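Local atomic coordinates of chitosanase (Bacillus subtilis subsp. subtilis str. 168, PDB entry 7C6C), a protein that hydrolyses internal beta-(1->4) linkages between glucosamine residues of partly acetylated chitosan, as a secreted glycoside hydrolase of family 46. Residues G2-T15 with A134-Q146. Numbering follows the deposited sequence.
Sequences GLNKDQKRRAEQLT and ALARAVMYDTVIQ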
ATOM      1  N   GLY A   2      -0.649   8.997 -15.107  1.00 24.82           N
ATOM      2  CA  GLY A   2      -0.190   8.432 -13.852  1.00 23.36           C
ATOM      3  C   GLY A   2       1.065   9.106 -13.335  1.00 21.86           C
ATOM      4  O   GLY A   2       1.204  10.324 -13.407  1.00 24.60           O
ATOM      5  N   LEU A   3       1.979   8.309 -12.799  1.00 17.84           N
ATOM      6  CA  LEU A   3       3.287   8.781 -12.372  1.00 15.66           C
ATOM      7  C   LEU A   3       4.312   8.395 -13.427  1.00 16.40           C
ATOM      8  O   LEU A   3       4.285   7.275 -13.943  1.00 17.23           O
ATOM      9  CB  LEU A   3       3.649   8.157 -11.024  1.00 15.68           C
ATOM     10  CG  LEU A   3       2.714   8.548  -9.880  1.00 14.81           C
ATOM     11  CD1 LEU A   3       3.005   7.717  -8.637  1.00 15.79           C
ATOM     12  CD2 LEU A   3       2.849  10.040  -9.579  1.00 15.66           C
ATOM     13  N   ASN A   4       5.202   9.328 -13.767  1.00 16.24           N
ATOM     14  CA  ASN A   4       6.275   9.001 -14.697  1.00 16.13           C
ATOM     15  C   ASN A   4       7.292   8.088 -14.007  1.00 15.45           C
ATOM     16  O   ASN A   4       7.148   7.733 -12.839  1.00 14.66           O
ATOM     17  CB  ASN A   4       6.859  10.263 -15.347  1.00 16.85           C
ATOM     18  CG  ASN A   4       7.699  11.110 -14.392  1.00 16.61           C
ATOM     19  OD1 ASN A   4       8.236  10.624 -13.398  1.00 15.98           O
ATOM     20  ND2 ASN A   4       7.838  12.393 -14.717  1.00 17.68           N
ATOM     21  N   LYS A   5       8.335   7.694 -14.741  1.00 16.22           N
ATOM     22  CA  LYS A   5       9.277   6.708 -14.213  1.00 16.70           C
ATOM     23  C   LYS A   5       9.888   7.159 -12.890  1.00 14.51           C
ATOM     24  O   LYS A   5       9.886   6.409 -11.908  1.00 14.08           O
ATOM     25  CB  LYS A   5      10.366   6.425 -15.244  1.00 18.53           C
ATOM     26  CG  LYS A   5      11.372   5.374 -14.821  1.00 21.26           C
ATOM     27  CD  LYS A   5      12.243   4.998 -16.011  1.00 24.30           C
ATOM     28  CE  LYS A   5      13.149   3.820 -15.705  1.00 27.51           C
ATOM     29  NZ  LYS A   5      14.280   4.195 -14.815  1.00 29.52           N
ATOM     30  N   ASP A   6      10.424   8.380 -12.846  1.00 14.19           N
ATOM     31  CA  ASP A   6      11.052   8.861 -11.620  1.00 13.86           C
ATOM     32  C   ASP A   6      10.030   9.062 -10.510  1.00 11.98           C
ATOM     33  O   ASP A   6      10.281   8.695  -9.356  1.00 12.45           O
ATOM     34  CB  ASP A   6      11.796  10.176 -11.864  1.00 16.19           C
ATOM     35  CG  ASP A   6      13.058  10.002 -12.667  1.00 20.07           C
ATOM     36  OD1 ASP A   6      13.636   8.900 -12.650  1.00 21.72           O
ATOM     37  OD2 ASP A   6      13.488  10.994 -13.291  1.00 21.79           O
ATOM     38  N   GLN A   7       8.887   9.671 -10.830  1.00 12.08           N
ATOM     39  CA  GLN A   7       7.881   9.926  -9.803  1.00 11.67           C
ATOM     40  C   GLN A   7       7.357   8.630  -9.208  1.00 10.84           C
ATOM     41  O   GLN A   7       7.132   8.545  -7.993  1.00 10.81           O
ATOM     42  CB  GLN A   7       6.718  10.727 -10.379  1.00 12.74           C
ATOM     43  CG  GLN A   7       7.092  12.117 -10.838  1.00 13.14           C
ATOM     44  CD  GLN A   7       6.070  12.714 -11.783  1.00 13.63           C
ATOM     45  OE1 GLN A   7       5.302  11.999 -12.441  1.00 14.47           O
ATOM     46  NE2 GLN A   7       6.068  14.033 -11.869  1.00 13.70           N
ATOM     47  N   LYS A   8       7.132   7.619 -10.056  1.00 11.59           N
ATOM     48  CA  LYS A   8       6.623   6.342  -9.568  0.50 11.31           C
ATOM     49  C   LYS A   8       7.633   5.671  -8.647  1.00 10.92           C
ATOM     50  O   LYS A   8       7.266   5.123  -7.601  1.00 10.85           O
ATOM     51  CB  LYS A   8       6.275   5.430 -10.747  0.50 11.90           C
ATOM     52  CG  LYS A   8       5.474   4.189 -10.370  0.50 11.60           C
ATOM     53  CD  LYS A   8       4.973   3.466 -11.618  0.50 12.35           C
ATOM     54  CE  LYS A   8       4.183   2.206 -11.281  0.50 12.10           C
ATOM     55  NZ  LYS A   8       5.049   1.064 -10.885  0.50 11.85           N
ATOM     56  N   ARG A   9       8.914   5.696  -9.026  1.00 11.12           N
ATOM     57  CA  ARG A   9       9.952   5.151  -8.162  1.00 11.01           C
ATOM     58  C   ARG A   9       9.962   5.861  -6.815  1.00 10.58           C
ATOM     59  O   ARG A   9      10.032   5.216  -5.764  1.00 10.60           O
ATOM     60  CB  ARG A   9      11.325   5.253  -8.830  1.00 12.49           C
ATOM     61  CG  ARG A   9      12.441   4.737  -7.926  1.00 13.84           C
ATOM     62  CD  ARG A   9      13.846   4.966  -8.470  1.00 15.42           C
ATOM     63  NE  ARG A   9      14.045   6.303  -9.018  1.00 17.19           N
ATOM     64  CZ  ARG A   9      14.258   7.409  -8.314  1.00 19.40           C
ATOM     65  NH1 ARG A   9      14.299   7.371  -6.981  1.00 21.00           N
ATOM     66  NH2 ARG A   9      14.424   8.563  -8.962  1.00 16.82           N
ATOM     67  N   ARG A  10       9.907   7.198  -6.828  1.00 10.23           N
ATOM     68  CA  ARG A  10       9.920   7.947  -5.575  1.00 10.21           C
ATOM     69  C   ARG A  10       8.720   7.592  -4.708  1.00  9.34           C
ATOM     70  O   ARG A  10       8.854   7.414  -3.489  1.00  9.44           O
ATOM     71  CB  ARG A  10       9.975   9.450  -5.863  1.00 10.75           C
ATOM     72  CG  ARG A  10      11.268   9.860  -6.534  1.00 11.31           C
ATOM     73  CD  ARG A  10      11.384  11.353  -6.768  1.00 12.71           C
ATOM     74  NE  ARG A  10      12.654  11.619  -7.433  1.00 12.30           N
ATOM     75  CZ  ARG A  10      12.790  12.215  -8.610  1.00 12.54           C
ATOM     76  NH1 ARG A  10      11.730  12.686  -9.256  1.00 13.35           N
ATOM     77  NH2 ARG A  10      14.001  12.347  -9.130  1.00 13.92           N
ATOM     78  N   ALA A  11       7.534   7.497  -5.320  1.00  9.69           N
ATOM     79  CA  ALA A  11       6.341   7.099  -4.579  1.00  9.98           C
ATOM     80  C   ALA A  11       6.530   5.737  -3.933  1.00  9.54           C
ATOM     81  O   ALA A  11       6.140   5.525  -2.776  1.00  9.83           O
ATOM     82  CB  ALA A  11       5.138   7.070  -5.519  1.00 10.96           C
ATOM     83  N   GLU A  12       7.126   4.797  -4.670  1.00  9.92           N
ATOM     84  CA  GLU A  12       7.328   3.450  -4.149  1.00  9.85           C
ATOM     85  C   GLU A  12       8.384   3.420  -3.050  1.00  9.03           C
ATOM     86  O   GLU A  12       8.266   2.635  -2.098  1.00  9.69           O
ATOM     87  CB  GLU A  12       7.664   2.501  -5.301  1.00 10.21           C
ATOM     88  CG  GLU A  12       6.473   2.323  -6.221  1.00 10.38           C
ATOM     89  CD  GLU A  12       6.764   1.591  -7.517  1.00 10.73           C
ATOM     90  OE1 GLU A  12       7.938   1.530  -7.934  1.00 11.71           O
ATOM     91  OE2 GLU A  12       5.799   1.079  -8.128  1.00 10.77           O
ATOM     92  N   GLN A  13       9.422   4.250  -3.156  1.00  9.25           N
ATOM     93  CA  GLN A  13      10.425   4.295  -2.098  0.61  9.61           C
ATOM     94  C   GLN A  13       9.874   4.931  -0.828  1.00  9.32           C
ATOM     95  O   GLN A  13      10.255   4.531   0.281  1.00 10.10           O
ATOM     96  CB  GLN A  13      11.699   4.971  -2.600  0.61 10.20           C
ATOM     97  CG  GLN A  13      12.377   4.128  -3.661  0.61 11.40           C
ATOM     98  CD  GLN A  13      13.711   4.683  -4.090  0.61 11.83           C
ATOM     99  OE1 GLN A  13      14.188   5.681  -3.544  0.61 12.56           O
ATOM    100  NE2 GLN A  13      14.326   4.040  -5.077  0.61 13.07           N
ATOM    101  N   LEU A  14       8.953   5.894  -0.963  1.00  9.37           N
ATOM    102  CA  LEU A  14       8.236   6.399   0.205  1.00  9.17           C
ATOM    103  C   LEU A  14       7.431   5.283   0.866  1.00  9.29           C
ATOM    104  O   LEU A  14       7.560   5.035   2.074  1.00  9.74           O
ATOM    105  CB  LEU A  14       7.324   7.561  -0.198  1.00 10.44           C
ATOM    106  CG  LEU A  14       8.051   8.867  -0.530  1.00 10.44           C
ATOM    107  CD1 LEU A  14       7.143   9.808  -1.302  1.00 11.50           C
ATOM    108  CD2 LEU A  14       8.575   9.519   0.743  1.00 11.20           C
ATOM    109  N   THR A  15       6.627   4.564   0.077  1.00  9.14           N
ATOM    110  CA  THR A  15       5.864   3.445   0.625  1.00  9.38           C
ATOM    111  C   THR A  15       6.783   2.426   1.281  1.00  9.31           C
ATOM    112  O   THR A  15       6.467   1.899   2.353  1.00 10.09           O
ATOM    113  CB  THR A  15       5.017   2.800  -0.471  1.00  9.67           C
ATOM    114  OG1 THR A  15       4.017   3.736  -0.893  1.00  9.87           O
ATOM    115  CG2 THR A  15       4.349   1.530   0.019  1.00 11.02           C
ATOM    116  N   ALA A 134       1.751  14.961  -9.125  1.00 12.65           N
ATOM    117  CA  ALA A 134       2.401  13.697  -8.818  1.00 12.92           C
ATOM    118  C   ALA A 134       2.299  13.374  -7.333  1.00 11.65           C
ATOM    119  O   ALA A 134       2.121  12.208  -6.963  1.00 11.84           O
ATOM    120  CB  ALA A 134       3.861  13.738  -9.269  1.00 13.04           C
ATOM    121  N   LEU A 135       2.417  14.387  -6.466  1.00 11.40           N
ATOM    122  CA  LEU A 135       2.335  14.116  -5.033  1.00 11.12           C
ATOM    123  C   LEU A 135       0.964  13.559  -4.660  1.00 11.04           C
ATOM    124  O   LEU A 135       0.863  12.578  -3.921  1.00 11.29           O
ATOM    125  CB  LEU A 135       2.668  15.362  -4.212  1.00 11.39           C
ATOM    126  CG  LEU A 135       2.483  15.187  -2.698  1.00 11.98           C
ATOM    127  CD1 LEU A 135       3.340  14.048  -2.128  1.00 12.52           C
ATOM    128  CD2 LEU A 135       2.769  16.481  -1.967  1.00 13.16           C
ATOM    129  N   ALA A 136      -0.112  14.160  -5.171  1.00 11.55           N
ATOM    130  CA  ALA A 136      -1.431  13.631  -4.831  1.00 11.77           C
ATOM    131  C   ALA A 136      -1.597  12.199  -5.327  1.00 11.59           C
ATOM    132  O   ALA A 136      -2.127  11.344  -4.609  1.00 11.97           O
ATOM    133  CB  ALA A 136      -2.534  14.525  -5.387  1.00 13.06           C
ATOM    134  N   ARG A 137      -1.130  11.914  -6.545  1.00 11.79           N
ATOM    135  CA  ARG A 137      -1.188  10.549  -7.062  1.00 11.89           C
ATOM    136  C   ARG A 137      -0.356   9.593  -6.214  1.00 11.48           C
ATOM    137  O   ARG A 137      -0.766   8.454  -5.970  1.00 11.77           O
ATOM    138  CB  ARG A 137      -0.745  10.519  -8.526  1.00 12.96           C
ATOM    139  CG  ARG A 137      -1.744  11.176  -9.464  1.00 15.21           C
ATOM    140  CD  ARG A 137      -1.237  11.215 -10.891  1.00 18.48           C
ATOM    141  NE  ARG A 137      -2.146  11.980 -11.742  1.00 21.23           N
ATOM    142  CZ  ARG A 137      -1.795  12.584 -12.874  1.00 24.06           C
ATOM    143  NH1 ARG A 137      -0.545  12.517 -13.311  1.00 25.09           N
ATOM    144  NH2 ARG A 137      -2.697  13.261 -13.568  1.00 25.30           N
ATOM    145  N   ALA A 138       0.812  10.043  -5.748  1.00 10.82           N
ATOM    146  CA  ALA A 138       1.632   9.211  -4.872  1.00 11.11           C
ATOM    147  C   ALA A 138       0.931   8.941  -3.547  1.00 10.73           C
ATOM    148  O   ALA A 138       1.017   7.832  -3.002  1.00 11.02           O
ATOM    149  CB  ALA A 138       2.983   9.880  -4.638  1.00 11.74           C
ATOM    150  N   VAL A 139       0.242   9.946  -3.006  1.00 10.36           N
ATOM    151  CA  VAL A 139      -0.532   9.729  -1.789  1.00 11.14           C
ATOM    152  C   VAL A 139      -1.628   8.699  -2.031  1.00 10.83           C
ATOM    153  O   VAL A 139      -1.858   7.817  -1.194  1.00 11.43           O
ATOM    154  CB  VAL A 139      -1.091  11.054  -1.241  1.00 11.68           C
ATOM    155  CG1 VAL A 139      -2.021  10.800  -0.060  1.00 11.98           C
ATOM    156  CG2 VAL A 139       0.042  12.002  -0.844  1.00 11.85           C
ATOM    157  N   MET A 140      -2.328   8.794  -3.172  1.00 11.26           N
ATOM    158  CA  MET A 140      -3.365   7.805  -3.469  1.00 11.12           C
ATOM    159  C   MET A 140      -2.781   6.402  -3.562  1.00 10.97           C
ATOM    160  O   MET A 140      -3.370   5.441  -3.052  1.00 11.60           O
ATOM    161  CB  MET A 140      -4.091   8.147  -4.776  1.00 12.28           C
ATOM    162  CG  MET A 140      -4.811   9.489  -4.800  1.00 13.60           C
ATOM    163  SD  MET A 140      -6.016   9.760  -3.484  1.00 15.07           S
ATOM    164  CE  MET A 140      -5.129  10.969  -2.496  1.00 15.78           C
ATOM    165  N   TYR A 141      -1.626   6.273  -4.218  1.00 10.74           N
ATOM    166  CA  TYR A 141      -0.969   4.980  -4.381  1.00 10.70           C
ATOM    167  C   TYR A 141      -0.621   4.374  -3.022  1.00 10.72           C
ATOM    168  O   TYR A 141      -0.925   3.206  -2.749  1.00 11.07           O
ATOM    169  CB  TYR A 141       0.280   5.215  -5.235  1.00 10.81           C
ATOM    170  CG  TYR A 141       1.064   4.029  -5.755  1.00 10.19           C
ATOM    171  CD1 TYR A 141       0.599   2.721  -5.662  1.00 10.43           C
ATOM    172  CD2 TYR A 141       2.296   4.240  -6.365  1.00 10.40           C
ATOM    173  CE1 TYR A 141       1.347   1.661  -6.161  1.00 10.37           C
ATOM    174  CE2 TYR A 141       3.043   3.202  -6.861  1.00 10.50           C
ATOM    175  CZ  TYR A 141       2.567   1.913  -6.755  1.00 10.15           C
ATOM    176  OH  TYR A 141       3.305   0.867  -7.261  1.00 10.79           O
ATOM    177  N   ASP A 142       0.002   5.165  -2.145  1.00 10.25           N
ATOM    178  CA  ASP A 142       0.324   4.666  -0.812  1.00 10.03           C
ATOM    179  C   ASP A 142      -0.941   4.302  -0.046  1.00 10.29           C
ATOM    180  O   ASP A 142      -0.972   3.302   0.685  1.00 10.92           O
ATOM    181  CB  ASP A 142       1.116   5.709  -0.030  1.00 10.16           C
ATOM    182  CG  ASP A 142       1.564   5.184   1.309  1.00 10.24           C
ATOM    183  OD1 ASP A 142       2.426   4.284   1.319  1.00 10.25           O
ATOM    184  OD2 ASP A 142       1.034   5.642   2.344  1.00 10.73           O
ATOM    185  N   THR A 143      -1.998   5.104  -0.203  1.00 10.18           N
ATOM    186  CA  THR A 143      -3.229   4.869   0.541  1.00 11.07           C
ATOM    187  C   THR A 143      -3.859   3.536   0.163  1.00 11.30           C
ATOM    188  O   THR A 143      -4.275   2.769   1.036  1.00 11.45           O
ATOM    189  CB  THR A 143      -4.219   6.014   0.306  1.00 11.62           C
ATOM    190  OG1 THR A 143      -3.643   7.242   0.763  1.00 12.10           O
ATOM    191  CG2 THR A 143      -5.517   5.777   1.071  1.00 12.28           C
ATOM    192  N   VAL A 144      -3.942   3.237  -1.135  1.00 11.52           N
ATOM    193  CA  VAL A 144      -4.599   1.989  -1.514  1.00 11.97           C
ATOM    194  C   VAL A 144      -3.796   0.785  -1.041  1.00 11.68           C
ATOM    195  O   VAL A 144      -4.369  -0.251  -0.688  1.00 12.17           O
ATOM    196  CB  VAL A 144      -4.946   1.953  -3.018  1.00 12.74           C
ATOM    197  CG1 VAL A 144      -3.712   1.724  -3.871  1.00 13.42           C
ATOM    198  CG2 VAL A 144      -5.988   0.875  -3.303  1.00 14.07           C
ATOM    199  N   ILE A 145      -2.469   0.905  -0.993  1.00 11.34           N
ATOM    200  CA  ILE A 145      -1.647  -0.203  -0.523  1.00 11.62           C
ATOM    201  C   ILE A 145      -1.950  -0.516   0.934  1.00 11.79           C
ATOM    202  O   ILE A 145      -2.052  -1.687   1.320  1.00 13.75           O
ATOM    203  CB  ILE A 145      -0.155   0.081  -0.776  1.00 12.12           C
ATOM    204  CG1 ILE A 145       0.160  -0.070  -2.267  1.00 13.03           C
ATOM    205  CG2 ILE A 145       0.716  -0.844   0.064  1.00 12.79           C
ATOM    206  CD1 ILE A 145       1.501   0.451  -2.660  1.00 13.62           C
ATOM    207  N   GLN A 146      -2.113   0.516   1.766  1.00 11.20           N
ATOM    208  CA  GLN A 146      -2.381   0.261   3.177  1.00 11.18           C
ATOM    209  C   GLN A 146      -3.854  -0.047   3.437  1.00 11.71           C
ATOM    210  O   GLN A 146      -4.173  -0.962   4.206  1.00 12.50           O
ATOM    211  CB  GLN A 146      -1.921   1.436   4.039  1.00 12.13           C
ATOM    212  CG  GLN A 146      -2.225   1.218   5.513  1.00 12.84           C
ATOM    213  CD  GLN A 146      -1.628   2.280   6.424  1.00 12.58           C
ATOM    214  OE1 GLN A 146      -1.542   3.455   6.064  1.00 13.53           O
ATOM    215  NE2 GLN A 146      -1.249   1.873   7.628  1.00 14.45           N
TER
HETATM  216  O   HOH W   1       3.103   5.830  -3.278  1.00 19.84           O
HETATM  217  O   HOH W   2       4.114   7.444  -2.017  1.00 34.66           O
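Ala11 and Ala138 face each other where helices 5-15 and 134-146, running in roughly the same direction at 42°, approach to 9.6 Å between axes. Their methyls touch, CB to CB 3.6 Å, and Ala11 CB also lies against Tyr141 CD2. Beside this pair a water, modelled at two sites too close to be filled together, bridges Ala11 O and Ala138 O, carbonyls that already accept helix bonds. Toward the N-terminus Leu3 lays CD2 on Ala134 and Arg137 CB, and CD1 near the Tyr141 ring, while the Gln7 amide covers the Ala134 methyl, NE2 to CB 3.4 Å. Gln7 is itself held by a capping box: its N donates almost straight to Asn4 OD1, and its OE1 takes Asn4 N. The Tyr141 side chain, with CG anti to the backbone N (chi1 -171°), reaches across to helix 5-15, where OH, also bonded to Asn114 ND2, donates to the anti lone pair of Glu12 OE2 (2.6 Å), the carboxylate turned 54° from the ring. That same oxygen forms a salt bridge with Lys8 NZ (2.9 Å), from the syn side but well out of the carboxylate plane, and pairs with Arg43, positive charge that would tend to keep Glu12 ionised. Farther along, Thr15 OG1 donates to Asp142 OD1 (2.8 Å), again through the anti lone pair, while Arg210 pairs with OD1 and Arg188 with OD2. Thr15 lies about 4 Å, side chain to side chain, from Glu19, the predicted proton donor. This close, alanine-centred packing sets the helix that carries Glu19 against helix 134-147 in a family 46 chitosanase of the lysozyme clan.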